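Protein-arginine-phosphatase (Bacillus subtilis subsp. subtilis, PDB 4KK3) removes the phosphate from phosphoarginine residues of many proteins, counteracting the arginine kinase McsB and restoring DNA binding by the repressor CtsR. Local coordinates at residues A[48-58]-A[122-132]. Numbering follows the deposited sequence.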
loop_
_atom_site.group_PDB
_atom_site.type_symbol
_atom_site.label_atom_id
_atom_site.label_comp_id
_atom_site.label_asym_id
_atom_site.label_seq_id
_atom_site.Cartn_x
_atom_site.Cartn_y
_atom_site.Cartn_z
ATOM N N THR A 48 -0.460 3.466 13.329
ATOM C CA THR A 48 -0.265 2.956 14.680
ATOM C C THR A 48 1.135 3.315 15.143
ATOM O O THR A 48 2.024 3.487 14.323
ATOM C CB THR A 48 -0.401 1.436 14.744
ATOM O OG1 THR A 48 0.626 0.841 13.948
ATOM C CG2 THR A 48 -1.774 1.003 14.234
ATOM N N PRO A 49 1.330 3.413 16.457
ATOM C CA PRO A 49 2.657 3.781 16.960
ATOM C C PRO A 49 3.768 2.869 16.451
ATOM O O PRO A 49 4.833 3.361 16.093
ATOM C CB PRO A 49 2.500 3.636 18.474
ATOM C CG PRO A 49 1.062 3.919 18.716
ATOM C CD PRO A 49 0.333 3.326 17.536
ATOM N N HIS A 50 3.521 1.563 16.397
ATOM C CA HIS A 50 4.539 0.626 15.934
ATOM C C HIS A 50 4.914 0.833 14.467
ATOM O O HIS A 50 6.074 0.647 14.096
ATOM C CB HIS A 50 4.090 -0.820 16.134
ATOM C CG HIS A 50 4.158 -1.291 17.554
ATOM N ND1 HIS A 50 4.829 -0.603 18.540
ATOM C CD2 HIS A 50 3.647 -2.396 18.147
ATOM C CE1 HIS A 50 4.720 -1.257 19.684
ATOM N NE2 HIS A 50 4.006 -2.348 19.473
ATOM N N ALA A 51 3.930 1.184 13.638
ATOM C CA ALA A 51 4.187 1.435 12.217
ATOM C C ALA A 51 5.067 2.682 12.090
ATOM O O ALA A 51 6.043 2.718 11.312
ATOM C CB ALA A 51 2.875 1.622 11.455
ATOM N N VAL A 52 4.715 3.695 12.867
ATOM C CA VAL A 52 5.502 4.927 12.908
ATOM C C VAL A 52 6.938 4.664 13.355
ATOM O O VAL A 52 7.903 5.152 12.737
ATOM C CB VAL A 52 4.846 5.989 13.814
ATOM C CG1 VAL A 52 5.819 7.139 14.094
ATOM C CG2 VAL A 52 3.582 6.513 13.162
ATOM N N GLU A 53 7.085 3.892 14.426
ATOM C CA GLU A 53 8.406 3.582 14.967
ATOM C C GLU A 53 9.226 2.750 13.969
ATOM O O GLU A 53 10.418 2.983 13.782
ATOM C CB GLU A 53 8.280 2.870 16.328
ATOM C CG GLU A 53 9.590 2.281 16.846
ATOM C CD GLU A 53 9.466 1.686 18.242
ATOM O OE1 GLU A 53 8.327 1.561 18.748
ATOM O OE2 GLU A 53 10.513 1.347 18.839
ATOM N N ALA A 54 8.575 1.799 13.305
ATOM C CA ALA A 54 9.256 0.958 12.330
ATOM C C ALA A 54 9.860 1.779 11.187
ATOM O O ALA A 54 10.980 1.519 10.747
ATOM C CB ALA A 54 8.284 -0.096 11.771
ATOM N N LEU A 55 9.132 2.792 10.726
ATOM C CA LEU A 55 9.639 3.619 9.638
ATOM C C LEU A 55 10.644 4.638 10.169
ATOM O O LEU A 55 11.607 4.969 9.481
ATOM C CB LEU A 55 8.520 4.341 8.903
ATOM C CG LEU A 55 7.540 3.429 8.145
ATOM C CD1 LEU A 55 6.918 4.119 6.936
ATOM C CD2 LEU A 55 8.143 2.082 7.759
ATOM N N PHE A 56 10.408 5.117 11.385
ATOM C CA PHE A 56 11.285 6.107 12.012
ATOM C C PHE A 56 12.721 5.570 12.119
ATOM O O PHE A 56 13.707 6.304 11.918
ATOM C CB PHE A 56 10.710 6.473 13.389
ATOM C CG PHE A 56 11.464 7.580 14.100
ATOM C CD1 PHE A 56 11.188 8.909 13.829
ATOM C CD2 PHE A 56 12.405 7.278 15.061
ATOM C CE1 PHE A 56 11.872 9.930 14.501
ATOM C CE2 PHE A 56 13.089 8.287 15.733
ATOM C CZ PHE A 56 12.811 9.609 15.448
ATOM N N GLU A 57 12.832 4.272 12.399
ATOM C CA GLU A 57 14.118 3.583 12.453
ATOM C C GLU A 57 14.914 3.706 11.144
ATOM O O GLU A 57 16.147 3.785 11.159
ATOM C CB GLU A 57 13.916 2.110 12.828
ATOM C CG GLU A 57 15.089 1.200 12.493
ATOM C CD GLU A 57 14.828 -0.236 12.886
ATOM O OE1 GLU A 57 14.015 -0.444 13.804
ATOM O OE2 GLU A 57 15.421 -1.155 12.281
ATOM N N LYS A 58 14.200 3.754 10.027
ATOM C CA LYS A 58 14.806 3.895 8.709
ATOM C C LYS A 58 14.780 5.335 8.208
ATOM O O LYS A 58 14.949 5.585 7.011
ATOM C CB LYS A 58 14.076 2.996 7.703
ATOM C CG LYS A 58 14.087 1.529 8.084
ATOM C CD LYS A 58 15.441 0.905 7.794
ATOM C CE LYS A 58 15.356 -0.610 7.807
ATOM N NZ LYS A 58 16.623 -1.244 7.360
ATOM N N GLY A 122 0.453 -6.770 16.848
ATOM C CA GLY A 122 1.721 -7.457 17.011
ATOM C C GLY A 122 2.784 -6.579 17.646
ATOM O O GLY A 122 2.590 -5.377 17.819
ATOM N N SER A 123 3.912 -7.187 17.997
ATOM C CA SER A 123 5.008 -6.460 18.636
ATOM C C SER A 123 5.707 -5.589 17.613
ATOM O O SER A 123 5.444 -5.697 16.419
ATOM C CB SER A 123 6.018 -7.432 19.229
ATOM O OG SER A 123 6.707 -8.115 18.198
ATOM N N ILE A 124 6.616 -4.740 18.083
ATOM C CA ILE A 124 7.407 -3.910 17.183
ATOM C C ILE A 124 8.183 -4.793 16.203
ATOM O O ILE A 124 8.391 -4.421 15.053
ATOM C CB ILE A 124 8.362 -2.969 17.974
ATOM C CG1 ILE A 124 9.044 -1.961 17.044
ATOM C CG2 ILE A 124 9.401 -3.765 18.776
ATOM C CD1 ILE A 124 8.078 -1.060 16.297
ATOM N N ASP A 125 8.586 -5.981 16.645
ATOM C CA ASP A 125 9.322 -6.876 15.762
ATOM C C ASP A 125 8.468 -7.436 14.628
ATOM O O ASP A 125 8.970 -7.632 13.518
ATOM C CB ASP A 125 10.003 -7.985 16.550
ATOM C CG ASP A 125 10.983 -7.441 17.566
ATOM O OD1 ASP A 125 11.999 -6.840 17.155
ATOM O OD2 ASP A 125 10.724 -7.604 18.772
ATOM N N ILE A 126 7.188 -7.684 14.898
ATOM C CA ILE A 126 6.251 -8.079 13.838
ATOM C C ILE A 126 6.150 -6.972 12.785
ATOM O O ILE A 126 6.224 -7.228 11.577
ATOM C CB ILE A 126 4.841 -8.371 14.392
ATOM C CG1 ILE A 126 4.855 -9.619 15.272
ATOM C CG2 ILE A 126 3.834 -8.577 13.248
ATOM C CD1 ILE A 126 5.132 -10.899 14.507
ATOM N N TYR A 127 5.993 -5.735 13.251
ATOM C CA TYR A 127 5.930 -4.584 12.351
ATOM C C TYR A 127 7.201 -4.397 11.537
ATOM O O TYR A 127 7.137 -4.049 10.363
ATOM C CB TYR A 127 5.652 -3.301 13.119
ATOM C CG TYR A 127 4.198 -3.048 13.397
ATOM C CD1 TYR A 127 3.550 -3.720 14.417
ATOM C CD2 TYR A 127 3.475 -2.122 12.652
ATOM C CE1 TYR A 127 2.225 -3.491 14.684
ATOM C CE2 TYR A 127 2.139 -1.879 12.922
ATOM C CZ TYR A 127 1.524 -2.569 13.933
ATOM O OH TYR A 127 0.197 -2.340 14.211
ATOM N N LYS A 128 8.356 -4.610 12.154
ATOM C CA LYS A 128 9.604 -4.416 11.429
ATOM C C LYS A 128 9.751 -5.470 10.337
ATOM O O LYS A 128 10.295 -5.192 9.275
ATOM C CB LYS A 128 10.815 -4.388 12.367
ATOM C CG LYS A 128 10.830 -3.174 13.269
ATOM C CD LYS A 128 12.086 -3.163 14.133
ATOM C CE LYS A 128 11.995 -2.143 15.244
ATOM N NZ LYS A 128 13.314 -1.954 15.929
ATOM N N GLN A 129 9.238 -6.672 10.595
ATOM C CA GLN A 129 9.215 -7.726 9.584
ATOM C C GLN A 129 8.294 -7.354 8.420
ATOM O O GLN A 129 8.639 -7.550 7.261
ATOM C CB GLN A 129 8.795 -9.060 10.208
ATOM C CG GLN A 129 9.803 -9.599 11.227
ATOM C CD GLN A 129 9.337 -10.882 11.895
ATOM O OE1 GLN A 129 8.815 -10.863 13.012
ATOM N NE2 GLN A 129 9.525 -12.005 11.212
ATOM N N THR A 130 7.132 -6.797 8.738
ATOM C CA THR A 130 6.218 -6.295 7.714
ATOM C C THR A 130 6.882 -5.186 6.899
ATOM O O THR A 130 6.837 -5.173 5.665
ATOM C CB THR A 130 4.936 -5.758 8.341
ATOM O OG1 THR A 130 4.272 -6.826 9.025
ATOM C CG2 THR A 130 4.009 -5.202 7.267
ATOM N N ARG A 131 7.520 -4.261 7.604
ATOM C CA ARG A 131 8.252 -3.193 6.931
ATOM C C ARG A 131 9.260 -3.758 5.921
ATOM O O ARG A 131 9.324 -3.306 4.779
ATOM C CB ARG A 131 8.982 -2.321 7.961
ATOM C CG ARG A 131 9.843 -1.238 7.323
ATOM C CD ARG A 131 10.869 -0.707 8.329
ATOM N NE ARG A 131 11.909 -1.696 8.610
ATOM C CZ ARG A 131 12.654 -1.726 9.715
ATOM N NH1 ARG A 131 12.484 -0.831 10.688
ATOM N NH2 ARG A 131 13.561 -2.677 9.858
ATOM N N ASP A 132 10.060 -4.731 6.354
ATOM C CA ASP A 132 11.096 -5.308 5.499
ATOM C C ASP A 132 10.503 -6.058 4.313
ATOM O O ASP A 132 11.035 -6.008 3.205
ATOM C CB ASP A 132 12.009 -6.237 6.300
ATOM C CG ASP A 132 12.902 -5.478 7.275
ATOM O OD1 ASP A 132 12.980 -4.238 7.161
ATOM O OD2 ASP A 132 13.529 -6.118 8.147
#
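Beside the substrate-binding loop of this low molecular weight phosphatase fold, the short helix 49-56 packs against the first turns of helix 124-145, the segment axes 9.0 Å apart and crossing at -57°. H50 CB sits over the centre of the Y127 ring in a CH-pi contact, 3.4 Å from its centroid, and the imidazole turns its edge toward the same phenol in an offset edge-to-face pair, planes at 73°. A51 N and CB lie against Y127 CD2 and CE2, while T48 OG1, which also weakly caps helix 49-56 at A51 N, gives a weak hydrogen bond to Y127 OH at 3.2 Å. With its CG1 anti to the backbone N (chi1 -172°), I124 extends CD1 to 3.4 Å from H50 O and sets it across the E53 side chain.

R131, bent at chi3, directs NH1 to A54 O at 2.8 Å, the acceptor close to the guanidinium plane. NE and NH2 both grip D132 OD1, which probably fixes the rotation of the group, and K58 CE lies over one face. E57 joins both cations, by a salt bridge from OE1 to K128 NZ (2.7 Å) and a longer, weakly hydrogen-bonded one from OE2 to R131. A leucine in place of R131 would probably leave A54 O without this donor and take from D132 and E57 the guanidinium they share.

Y127 and T48 also touch C12, and T48 is hydrogen-bonded through its backbone to T11, important for substrate discrimination. A51 and L55 of one helix and T130 of the other rest on M16 of helix 13-28, which follows strand 2-7.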